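Local coordinates for protein hydrolase (Thermococcus thioreducens, PDB 6IAH) that acts as a phosphatase of the haloacid dehalogenase superfamily that binds magnesium and takes diverse substrates, probably including phosphoglycolate, at residues Arg48-Phe53 and Glu77-Gly82; Glu102-Thr107 and Glu116-Phe121; Arg129-Arg134 and Lys227-Phe232; Asp181-Trp186 and Gly212-Phe217. All blocks are in the same frame, centred on the assembly; numbering follows the deposited sequence.

Contact 1: Arg48-Phe53 and Glu77-Gly82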
# COMPACT_ATOMS: atom_id res chain seq x y z
N ARG A 48 -3.70 10.39 -5.49
CA ARG A 48 -3.19 9.04 -5.59
C ARG A 48 -4.14 8.15 -6.41
O ARG A 48 -3.69 7.39 -7.25
CB ARG A 48 -2.95 8.43 -4.20
CG ARG A 48 -2.06 7.21 -4.25
CD ARG A 48 -2.12 6.37 -2.99
NE ARG A 48 -1.41 6.97 -1.88
CZ ARG A 48 -1.97 7.47 -0.77
NH1 ARG A 48 -3.26 7.49 -0.63
NH2 ARG A 48 -1.23 7.95 0.23
N ARG A 49 -5.43 8.30 -6.18
CA ARG A 49 -6.43 7.49 -6.86
C ARG A 49 -6.45 7.73 -8.36
O ARG A 49 -6.36 6.79 -9.13
CB ARG A 49 -7.83 7.80 -6.29
CG ARG A 49 -8.97 6.92 -6.86
CD ARG A 49 -10.33 7.59 -6.67
NE ARG A 49 -10.51 8.83 -7.44
CZ ARG A 49 -10.65 8.91 -8.77
NH1 ARG A 49 -10.64 7.82 -9.52
NH2 ARG A 49 -10.78 10.10 -9.37
N LYS A 50 -6.57 8.98 -8.77
CA LYS A 50 -6.66 9.28 -10.19
C LYS A 50 -5.30 9.18 -10.89
O LYS A 50 -5.29 8.88 -12.08
CB LYS A 50 -7.28 10.66 -10.44
CG LYS A 50 -6.30 11.83 -10.25
CD LYS A 50 -6.94 13.22 -10.19
CE LYS A 50 -7.84 13.50 -11.36
NZ LYS A 50 -8.20 14.94 -11.48
N GLY A 51 -4.20 9.45 -10.18
CA GLY A 51 -2.85 9.44 -10.75
C GLY A 51 -2.32 8.03 -10.95
O GLY A 51 -2.98 7.05 -10.60
N SER A 52 -1.18 7.95 -11.61
CA SER A 52 -0.29 6.77 -11.72
C SER A 52 1.06 7.17 -11.20
O SER A 52 2.10 6.97 -11.84
CB SER A 52 -0.13 6.31 -13.17
OG SER A 52 -1.38 5.89 -13.68
N PHE A 53 1.06 7.72 -9.99
CA PHE A 53 2.29 8.13 -9.38
C PHE A 53 3.07 6.92 -8.98
O PHE A 53 2.49 5.94 -8.54
CB PHE A 53 2.05 8.98 -8.13
CG PHE A 53 1.53 10.34 -8.44
CD1 PHE A 53 2.40 11.35 -8.75
CD2 PHE A 53 0.18 10.59 -8.42
CE1 PHE A 53 1.97 12.62 -9.05
CE2 PHE A 53 -0.29 11.87 -8.70
CZ PHE A 53 0.59 12.90 -9.00
N GLU A 77 -8.09 18.76 -9.33
CA GLU A 77 -9.19 18.53 -10.27
C GLU A 77 -8.67 18.54 -11.69
O GLU A 77 -9.13 17.76 -12.55
CB GLU A 77 -10.30 19.59 -10.05
CG GLU A 77 -11.53 19.59 -10.95
CD GLU A 77 -12.22 18.23 -11.18
OE1 GLU A 77 -12.44 17.42 -10.21
OE2 GLU A 77 -12.54 17.98 -12.38
N GLU A 78 -7.71 19.40 -11.98
CA GLU A 78 -7.21 19.54 -13.33
C GLU A 78 -6.31 18.33 -13.65
O GLU A 78 -6.19 17.96 -14.80
CB GLU A 78 -6.39 20.84 -13.48
CG GLU A 78 -5.58 20.92 -14.77
CD GLU A 78 -4.87 22.25 -15.03
OE1 GLU A 78 -4.78 23.07 -14.09
OE2 GLU A 78 -4.40 22.47 -16.20
N PHE A 79 -5.64 17.75 -12.65
CA PHE A 79 -4.57 16.75 -12.92
C PHE A 79 -5.15 15.54 -13.69
O PHE A 79 -6.18 15.06 -13.33
CB PHE A 79 -3.93 16.31 -11.58
CG PHE A 79 -2.80 15.32 -11.71
CD1 PHE A 79 -1.50 15.75 -11.89
CD2 PHE A 79 -3.05 13.95 -11.64
CE1 PHE A 79 -0.48 14.84 -12.03
CE2 PHE A 79 -2.02 13.05 -11.76
CZ PHE A 79 -0.74 13.51 -11.95
N PRO A 80 -4.49 15.10 -14.77
CA PRO A 80 -5.10 14.05 -15.62
C PRO A 80 -5.08 12.69 -14.97
O PRO A 80 -4.09 12.30 -14.33
CB PRO A 80 -4.21 14.04 -16.89
CG PRO A 80 -2.93 14.64 -16.46
CD PRO A 80 -3.31 15.67 -15.41
N GLU A 81 -6.17 11.96 -15.15
CA GLU A 81 -6.23 10.58 -14.82
C GLU A 81 -5.04 9.88 -15.43
O GLU A 81 -4.75 10.12 -16.58
CB GLU A 81 -7.51 9.99 -15.43
CG GLU A 81 -7.78 8.55 -15.08
CD GLU A 81 -8.89 7.96 -15.94
OE1 GLU A 81 -9.71 8.74 -16.51
OE2 GLU A 81 -8.90 6.72 -16.07
N GLY A 82 -4.36 9.05 -14.68
CA GLY A 82 -3.16 8.37 -15.21
C GLY A 82 -1.89 9.24 -15.32
O GLY A 82 -0.86 8.76 -15.77
O HOH W 1 -10.41 14.89 -9.53
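Glu77 meets Lys50 through a water: the water takes a bond from Lys50 NZ and gives a weak one to Glu77 OE1. Phe79 follows, just past the end of helix 72-78. Its carbonyl O accepts from Lys50 NZ at 2.7 Å, with the donor in the carbonyl plane. The same NZ is also bonded to Val76 O, so the ammonium group grips the carbonyl end of the helix. CG of Lys50 lies between its own N and carbonyl carbon (chi1 80°), and at 4.1 Å from Phe79 CD2 it sits at the edge of that ring. An alanine in place of Lys50 would probably leave Phe79 O and Val76 O without their ammonium partner and thin the packing at that ring edge. Gly51 CA lies at the same ring's edge, 3.8 Å from Phe79 CE2. The rings of Phe79 and Phe53 reach tip to tip, CZ to CZ at 3.3 Å. Their planes are 13° apart but slid, so they barely overlap. The contact joins the ends of helices 41-50 and 72-78. Both belong to the helical insert after the first core strand, consistent with a cap of the C1 type. Glu81 CA makes a CH...O contact with Lys50 O. Gly82 N then donates to that same Lys50 O at 2.8 Å, nearly straight at 170°. Gly82 CA also lies 3.4 Å from Ser52 OG.

Contact 2: Glu102-Thr107 and Glu116-Phe121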
# COMPACT_ATOMS: atom_id res chain seq x y z
N GLU A 102 12.15 11.90 -0.08
CA GLU A 102 12.19 10.55 0.36
C GLU A 102 12.76 10.40 1.75
O GLU A 102 12.23 9.62 2.54
CB GLU A 102 13.03 9.75 -0.64
CG GLU A 102 13.36 8.36 -0.20
CD GLU A 102 13.96 7.60 -1.37
OE1 GLU A 102 13.35 7.66 -2.44
OE2 GLU A 102 15.03 7.02 -1.20
N ARG A 103 13.79 11.16 2.07
CA ARG A 103 14.40 11.13 3.36
C ARG A 103 13.39 11.62 4.40
O ARG A 103 13.26 11.01 5.49
CB ARG A 103 15.69 11.97 3.39
CG ARG A 103 16.53 11.64 4.57
CD ARG A 103 17.61 12.64 4.90
NE ARG A 103 18.36 12.17 6.08
CZ ARG A 103 19.57 12.59 6.44
NH1 ARG A 103 20.20 13.54 5.74
NH2 ARG A 103 20.17 12.05 7.51
N VAL A 104 12.67 12.68 4.07
CA VAL A 104 11.68 13.24 5.05
C VAL A 104 10.47 12.26 5.19
O VAL A 104 10.04 11.95 6.29
CB VAL A 104 11.20 14.61 4.61
CG1 VAL A 104 9.95 15.04 5.41
CG2 VAL A 104 12.31 15.65 4.72
N PHE A 105 9.98 11.73 4.07
CA PHE A 105 8.86 10.80 4.13
C PHE A 105 9.22 9.60 5.02
O PHE A 105 8.44 9.17 5.87
CB PHE A 105 8.44 10.35 2.72
CG PHE A 105 7.15 9.59 2.67
CD1 PHE A 105 7.07 8.28 3.14
CD2 PHE A 105 6.00 10.17 2.17
CE1 PHE A 105 5.87 7.58 3.09
CE2 PHE A 105 4.82 9.47 2.08
CZ PHE A 105 4.75 8.17 2.55
N ASN A 106 10.38 8.99 4.76
CA ASN A 106 10.76 7.83 5.49
C ASN A 106 10.98 8.13 7.01
O ASN A 106 10.68 7.28 7.87
CB ASN A 106 12.01 7.17 4.88
CG ASN A 106 11.72 6.36 3.62
OD1 ASN A 106 10.60 5.94 3.36
ND2 ASN A 106 12.75 6.13 2.84
N THR A 107 11.52 9.28 7.32
CA THR A 107 11.62 9.74 8.70
C THR A 107 10.23 9.71 9.40
O THR A 107 10.11 9.18 10.49
CB THR A 107 12.28 11.15 8.76
OG1 THR A 107 13.61 11.05 8.20
CG2 THR A 107 12.37 11.66 10.19
N GLU A 116 18.67 6.27 8.33
CA GLU A 116 19.10 7.57 7.85
C GLU A 116 18.08 8.67 8.22
O GLU A 116 18.02 9.65 7.52
CB GLU A 116 19.33 7.50 6.33
CG GLU A 116 20.53 6.63 5.89
CD GLU A 116 20.26 5.14 5.93
OE1 GLU A 116 19.08 4.70 5.74
OE2 GLU A 116 21.24 4.39 6.15
N ARG A 117 17.34 8.51 9.33
CA ARG A 117 16.36 9.50 9.80
C ARG A 117 16.94 10.90 9.85
O ARG A 117 18.10 11.05 10.20
CB ARG A 117 15.83 9.16 11.19
CG ARG A 117 16.78 9.37 12.38
CD ARG A 117 16.08 8.99 13.67
NE ARG A 117 16.71 9.39 14.94
CZ ARG A 117 16.95 8.51 15.91
NH1 ARG A 117 16.62 7.26 15.71
NH2 ARG A 117 17.49 8.89 17.03
N LEU A 118 16.12 11.91 9.55
CA LEU A 118 16.59 13.28 9.56
C LEU A 118 16.44 13.87 10.96
O LEU A 118 17.21 14.74 11.34
CB LEU A 118 15.84 14.05 8.48
CG LEU A 118 16.28 15.48 8.18
CD1 LEU A 118 17.60 15.54 7.41
CD2 LEU A 118 15.16 16.20 7.43
N PHE A 119 15.47 13.36 11.72
CA PHE A 119 15.27 13.69 13.10
C PHE A 119 14.56 12.51 13.77
O PHE A 119 14.04 11.60 13.08
CB PHE A 119 14.39 14.95 13.20
CG PHE A 119 13.24 14.99 12.23
CD1 PHE A 119 13.37 15.57 10.98
CD2 PHE A 119 11.99 14.46 12.59
CE1 PHE A 119 12.29 15.61 10.09
CE2 PHE A 119 10.90 14.49 11.71
CZ PHE A 119 11.05 15.06 10.44
N ASP A 120 14.52 12.52 15.08
CA ASP A 120 13.86 11.48 15.86
C ASP A 120 12.34 11.73 15.75
O ASP A 120 11.85 12.83 15.94
CB ASP A 120 14.35 11.52 17.34
CG ASP A 120 13.92 10.27 18.18
OD1 ASP A 120 13.42 9.29 17.63
OD2 ASP A 120 14.10 10.25 19.41
N PHE A 121 11.61 10.68 15.39
CA PHE A 121 10.20 10.76 15.17
C PHE A 121 9.63 9.37 15.40
O PHE A 121 10.29 8.33 15.02
CB PHE A 121 9.84 11.26 13.76
CG PHE A 121 8.39 11.62 13.61
CD1 PHE A 121 7.92 12.86 13.99
CD2 PHE A 121 7.47 10.69 13.11
CE1 PHE A 121 6.56 13.18 13.89
CE2 PHE A 121 6.13 11.03 12.93
CZ PHE A 121 5.67 12.27 13.36
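Arg103 and Thr107, one turn apart on helix 100-110, hold the loop 116-121 by hydrogen bonds. Arg103 reaches out extended, and its NE donates to Glu116 O at 2.9 Å, nearly along the C=O axis. NH2 adds a weak bond to the same oxygen, which sits at the edge of the guanidinium. Thr107 OG1 lies beside its own backbone N (chi1 -61°). There it accepts from Leu118 N at 3.0 Å and donates to Arg103 O at 2.7 Å. Arg103 O also takes the helical bond from Thr107 N, and its two donors come from opposite faces of the carbonyl plane. The threonine hydroxyl thus relays between a helix carbonyl and a loop amide. Contacts over faces form a second group. Thr107 CG2 sits over the centre of the Phe119 ring, 3.6 Å from the centroid and 13° off the normal, a CH-pi contact. Leu118 CD1 lies over one face of the Arg103 guanidinium, toward its rim and 3.7 Å from CZ. The two side chains cross at about a right angle. The apolar contact is looser: Leu118 CD2 rests 4.0 Å from Val104 CG2. Around the pair, Val104 and Leu118 both touch Tyr28 of helix 17-32. The rings of Phe119 and Phe121 meet Phe108 of helix 100-110 edge-to-face. So the loop is pinned to the helical insert, probably a C1-type cap, before strand 129-130.

Contact 3: Arg129-Arg134 and Lys227-Phe232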
# COMPACT_ATOMS: atom_id res chain seq x y z
N ARG A 129 -2.89 -1.20 12.41
CA ARG A 129 -3.51 -2.14 13.34
C ARG A 129 -3.82 -3.43 12.63
O ARG A 129 -4.23 -3.41 11.45
CB ARG A 129 -4.84 -1.55 13.83
CG ARG A 129 -4.63 -0.38 14.76
CD ARG A 129 -5.86 0.05 15.53
NE ARG A 129 -7.17 -0.21 14.90
CZ ARG A 129 -8.31 0.45 15.21
NH1 ARG A 129 -8.33 1.42 16.14
NH2 ARG A 129 -9.46 0.15 14.59
N PRO A 130 -3.69 -4.55 13.34
CA PRO A 130 -4.03 -5.83 12.70
C PRO A 130 -5.54 -5.94 12.48
O PRO A 130 -6.33 -5.44 13.31
CB PRO A 130 -3.50 -6.85 13.71
CG PRO A 130 -3.55 -6.16 15.01
CD PRO A 130 -3.19 -4.75 14.71
N ILE A 131 -5.94 -6.40 11.30
CA ILE A 131 -7.32 -6.88 11.11
C ILE A 131 -7.36 -8.38 11.40
O ILE A 131 -8.16 -8.85 12.16
CB ILE A 131 -7.87 -6.59 9.69
CG1 ILE A 131 -7.79 -5.09 9.38
CG2 ILE A 131 -9.28 -7.14 9.55
CD1 ILE A 131 -7.91 -4.74 7.90
N VAL A 132 -6.42 -9.13 10.85
CA VAL A 132 -6.43 -10.57 11.05
C VAL A 132 -6.08 -10.93 12.52
O VAL A 132 -5.38 -10.17 13.19
CB VAL A 132 -5.51 -11.25 10.01
CG1 VAL A 132 -4.05 -10.95 10.30
CG2 VAL A 132 -5.80 -12.73 9.94
N ARG A 133 -6.65 -12.04 13.03
CA ARG A 133 -6.34 -12.57 14.34
C ARG A 133 -5.30 -13.62 14.05
O ARG A 133 -5.55 -14.50 13.24
CB ARG A 133 -7.55 -13.19 15.01
CG ARG A 133 -8.62 -12.12 15.24
CD ARG A 133 -9.64 -12.58 16.27
NE ARG A 133 -10.21 -13.90 15.97
CZ ARG A 133 -11.34 -14.14 15.31
NH1 ARG A 133 -12.12 -13.18 14.80
NH2 ARG A 133 -11.70 -15.42 15.15
N ARG A 134 -4.16 -13.52 14.73
CA ARG A 134 -3.03 -14.44 14.53
C ARG A 134 -3.43 -15.91 14.79
O ARG A 134 -2.88 -16.85 14.17
CB ARG A 134 -1.81 -14.01 15.41
CG ARG A 134 -2.14 -13.41 16.78
CD ARG A 134 -0.92 -12.85 17.55
NE ARG A 134 -1.11 -13.04 18.99
CZ ARG A 134 -1.49 -12.11 19.86
NH1 ARG A 134 -1.68 -10.84 19.50
NH2 ARG A 134 -1.67 -12.45 21.13
N LYS A 227 -17.25 -10.50 5.19
CA LYS A 227 -17.07 -9.32 6.07
C LYS A 227 -15.62 -8.92 6.17
O LYS A 227 -15.26 -7.78 5.93
CB LYS A 227 -17.57 -9.60 7.48
CG LYS A 227 -17.60 -8.35 8.36
CD LYS A 227 -18.00 -8.75 9.77
CE LYS A 227 -18.10 -7.51 10.65
NZ LYS A 227 -18.17 -7.88 12.09
N ASP A 228 -14.77 -9.88 6.51
CA ASP A 228 -13.35 -9.59 6.63
C ASP A 228 -12.63 -10.90 6.52
O ASP A 228 -13.25 -11.96 6.36
CB ASP A 228 -13.06 -8.91 7.96
CG ASP A 228 -13.55 -9.71 9.18
OD1 ASP A 228 -13.42 -10.95 9.24
OD2 ASP A 228 -14.08 -9.07 10.11
N VAL A 229 -11.31 -10.82 6.59
CA VAL A 229 -10.44 -12.01 6.42
C VAL A 229 -10.69 -13.06 7.52
O VAL A 229 -10.45 -14.26 7.34
CB VAL A 229 -8.97 -11.59 6.36
CG1 VAL A 229 -8.48 -11.05 7.69
CG2 VAL A 229 -8.09 -12.75 5.85
N ASN A 230 -11.15 -12.62 8.68
CA ASN A 230 -11.31 -13.58 9.79
C ASN A 230 -12.51 -14.43 9.56
O ASN A 230 -12.47 -15.63 9.81
CB ASN A 230 -11.44 -12.83 11.15
CG ASN A 230 -10.16 -12.12 11.52
OD1 ASN A 230 -9.06 -12.69 11.36
ND2 ASN A 230 -10.28 -10.89 11.99
N GLU A 231 -13.60 -13.83 9.08
CA GLU A 231 -14.79 -14.61 8.73
C GLU A 231 -14.44 -15.55 7.59
O GLU A 231 -14.82 -16.73 7.59
CB GLU A 231 -15.94 -13.71 8.33
CG GLU A 231 -17.20 -14.44 7.92
CD GLU A 231 -18.31 -13.44 7.69
OE1 GLU A 231 -18.77 -12.90 8.71
OE2 GLU A 231 -18.61 -13.08 6.53
N PHE A 232 -13.70 -15.03 6.63
CA PHE A 232 -13.20 -15.90 5.58
C PHE A 232 -12.43 -17.11 6.12
O PHE A 232 -12.67 -18.29 5.72
CB PHE A 232 -12.36 -15.15 4.57
CG PHE A 232 -11.85 -16.09 3.51
CD1 PHE A 232 -12.72 -16.51 2.52
CD2 PHE A 232 -10.63 -16.71 3.65
CE1 PHE A 232 -12.34 -17.42 1.59
CE2 PHE A 232 -10.25 -17.67 2.71
CZ PHE A 232 -11.11 -18.00 1.71
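Asn230 fastens the chain that follows strand 129-130 to the first turn of helix 229-239, a polar contact with a small apolar patch beside it. Its amide bridges two backbone groups two residues apart. ND2 donates to Ile131 O at 2.9 Å, meeting it from above the carbonyl plane. OD1 accepts from Arg133 N at 3.0 Å. Bonds at both ends of the buried amide fix its rotation and satisfy both polar atoms. The helix start is N-capped: Asp228 OD1 takes Glu231 N at 2.9 Å and, weakly, Asn230 N. In the patch, Val229 CG1 packs 3.8 Å from Val132 CB. Ile131 CG2 lies farther from Val229 CG1, at 4.4 Å. Arg133 CG, beside its backbone N (chi1 -63°), lies 3.9 Å from Asn230 ND2. Its NH1 lies 3.7 Å from Asn230 CB, and NH2 forms a salt bridge with Glu234 on the same helix. The side chain of Ile131 is about 4 Å from that of Asp13, which is known to bind a second magnesium ion, though none sits on it in this chain. Val132 also packs on helices 134-141 and 154-164, while Val229 touches Phe5 of strand 2-5.

Contact 4: Asp181-Trp186 and Gly212-Phe217; sequences DPRALW and GKYGDF
Tyr214 fits its ring into the hollow between Pro182 and Trp186. Trp186 forms one wall: its five-membered ring and the Tyr214 ring make an offset stack, centroids 4.6 Å apart and planes at 13°. Trp186 CG is anti to its backbone N (chi1 175°), which lets the indole lie over Tyr214. Within this pair Trp186 CE3 and Tyr214 CD1 come nearest, 3.4 Å apart. CB of Trp186 lies over the same face of the tyrosine, toward the rim. CG of Lys213 covers the opposite face, over the ring centre, sandwiching it. Pro182 fills in beside it, CB to Tyr214 CE2 at 3.9 Å, while Pro182 CG props Lys213 CD at the same distance. The phenol end rides on Arg183, OH to CG at 3.3 Å. Helix 183-189 packs against the end of helix 201-213, which connects the parallel neighbours 194-198 and 218-221 as a beta-alpha-beta unit of the Rossmann-like HAD core. An alanine at Tyr214 would probably open a gap between Lys213 and Trp186 and leave the indole without its stacking partner. A second bump is Leu185, which meets Phe217 tip to tip. Its CD2 sits over one ring face, 4.0 Å from the centroid. On the exposed side, Arg183 NH2 and Lys213 NZ come within 3.6 Å despite like charges. Asp181 OD1 may ease this through its salt bridge with Arg183 NH1.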
# COMPACT_ATOMS: atom_id res chain seq x y z
N ASP A 181 0.21 -7.88 -12.16
CA ASP A 181 0.97 -8.86 -12.96
C ASP A 181 0.73 -10.28 -12.41
O ASP A 181 1.14 -10.60 -11.31
CB ASP A 181 2.46 -8.49 -12.93
CG ASP A 181 3.35 -9.46 -13.71
OD1 ASP A 181 2.83 -10.44 -14.24
OD2 ASP A 181 4.60 -9.25 -13.76
N PRO A 182 0.14 -11.16 -13.23
CA PRO A 182 -0.19 -12.46 -12.74
C PRO A 182 1.01 -13.35 -12.42
O PRO A 182 0.84 -14.34 -11.72
CB PRO A 182 -1.03 -13.06 -13.89
CG PRO A 182 -0.51 -12.40 -15.12
CD PRO A 182 -0.21 -11.01 -14.66
N ARG A 183 2.19 -13.00 -12.88
CA ARG A 183 3.42 -13.76 -12.55
C ARG A 183 3.72 -13.73 -11.03
O ARG A 183 4.36 -14.62 -10.53
CB ARG A 183 4.63 -13.17 -13.28
CG ARG A 183 4.54 -13.25 -14.80
CD ARG A 183 5.53 -12.31 -15.50
NE ARG A 183 5.32 -12.32 -16.95
CZ ARG A 183 4.33 -11.71 -17.60
NH1 ARG A 183 3.42 -10.98 -16.95
NH2 ARG A 183 4.26 -11.81 -18.95
N ALA A 184 3.24 -12.71 -10.32
CA ALA A 184 3.35 -12.60 -8.87
C ALA A 184 2.66 -13.76 -8.14
O ALA A 184 3.17 -14.27 -7.14
CB ALA A 184 2.77 -11.25 -8.38
N LEU A 185 1.51 -14.18 -8.67
CA LEU A 185 0.75 -15.22 -8.07
C LEU A 185 1.35 -16.55 -8.53
O LEU A 185 1.52 -17.48 -7.72
CB LEU A 185 -0.75 -15.08 -8.44
CG LEU A 185 -1.71 -16.05 -7.71
CD1 LEU A 185 -1.57 -16.17 -6.17
CD2 LEU A 185 -3.14 -15.65 -8.12
N TRP A 186 1.73 -16.64 -9.79
CA TRP A 186 2.35 -17.87 -10.28
C TRP A 186 3.61 -18.19 -9.52
O TRP A 186 3.88 -19.34 -9.19
CB TRP A 186 2.67 -17.75 -11.76
CG TRP A 186 3.41 -18.92 -12.27
CD1 TRP A 186 4.76 -19.04 -12.40
CD2 TRP A 186 2.85 -20.16 -12.68
NE1 TRP A 186 5.06 -20.29 -12.90
CE2 TRP A 186 3.90 -20.99 -13.09
CE3 TRP A 186 1.54 -20.63 -12.78
CZ2 TRP A 186 3.69 -22.29 -13.59
CZ3 TRP A 186 1.32 -21.92 -13.29
CH2 TRP A 186 2.39 -22.73 -13.68
N GLY A 212 -6.65 -15.47 -16.95
CA GLY A 212 -6.37 -15.29 -18.37
C GLY A 212 -5.11 -16.01 -18.84
O GLY A 212 -5.09 -16.61 -19.91
N LYS A 213 -4.07 -15.99 -18.02
CA LYS A 213 -2.74 -16.48 -18.42
C LYS A 213 -2.44 -17.90 -18.00
O LYS A 213 -1.82 -18.67 -18.76
CB LYS A 213 -1.65 -15.56 -17.87
CG LYS A 213 -0.28 -15.77 -18.49
CD LYS A 213 0.66 -14.66 -18.08
CE LYS A 213 2.10 -15.00 -18.39
NZ LYS A 213 2.34 -14.76 -19.83
N TYR A 214 -2.84 -18.26 -16.78
CA TYR A 214 -2.36 -19.50 -16.19
C TYR A 214 -3.44 -20.51 -15.99
O TYR A 214 -3.28 -21.63 -16.42
CB TYR A 214 -1.62 -19.23 -14.89
CG TYR A 214 -0.36 -18.42 -15.07
CD1 TYR A 214 0.78 -18.98 -15.61
CD2 TYR A 214 -0.31 -17.08 -14.64
CE1 TYR A 214 1.93 -18.25 -15.75
CE2 TYR A 214 0.83 -16.34 -14.77
CZ TYR A 214 1.94 -16.92 -15.30
OH TYR A 214 3.03 -16.13 -15.40
N GLY A 215 -4.55 -20.10 -15.40
CA GLY A 215 -5.56 -21.04 -15.02
C GLY A 215 -6.42 -20.60 -13.85
O GLY A 215 -6.29 -19.46 -13.38
N ASP A 216 -7.22 -21.52 -13.34
CA ASP A 216 -8.24 -21.15 -12.41
C ASP A 216 -7.69 -20.79 -11.04
O ASP A 216 -6.69 -21.35 -10.58
CB ASP A 216 -9.27 -22.24 -12.24
CG ASP A 216 -10.49 -21.71 -11.64
OD1 ASP A 216 -10.64 -20.46 -11.78
OD2 ASP A 216 -11.24 -22.49 -11.02
N PHE A 217 -8.35 -19.84 -10.40
CA PHE A 217 -7.96 -19.42 -9.05
C PHE A 217 -9.10 -18.55 -8.59
O PHE A 217 -9.67 -17.84 -9.39
CB PHE A 217 -6.67 -18.60 -9.11
CG PHE A 217 -5.84 -18.72 -7.90
CD1 PHE A 217 -5.01 -19.82 -7.72
CD2 PHE A 217 -5.90 -17.76 -6.91
CE1 PHE A 217 -4.25 -19.94 -6.56
CE2 PHE A 217 -5.15 -17.88 -5.77
CZ PHE A 217 -4.31 -18.95 -5.59

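In the fold
Contacts 1 and 2 lie in the helical insert, their centres about 26 Å apart and their nearest atoms about 6 Å. Contacts 3 and 4 lie on the core around the five-stranded parallel sheet, with centres about 25 Å apart. Contacts 2 and 4 are the most distant pair, about 37 Å between centres, on opposite sides of the chain's centre. Contacts 1, 2 and 3 follow in series along the chain. Contact 4 is nested inside the loop that contact 3 closes. Helix 100-110 of contact 2 is followed by strand 129-130 of contact 3. Contact 3 lies near the magnesium site, contacts 1 and 2 away from it. The split into insert and core is consistent with a capped HAD phosphatase.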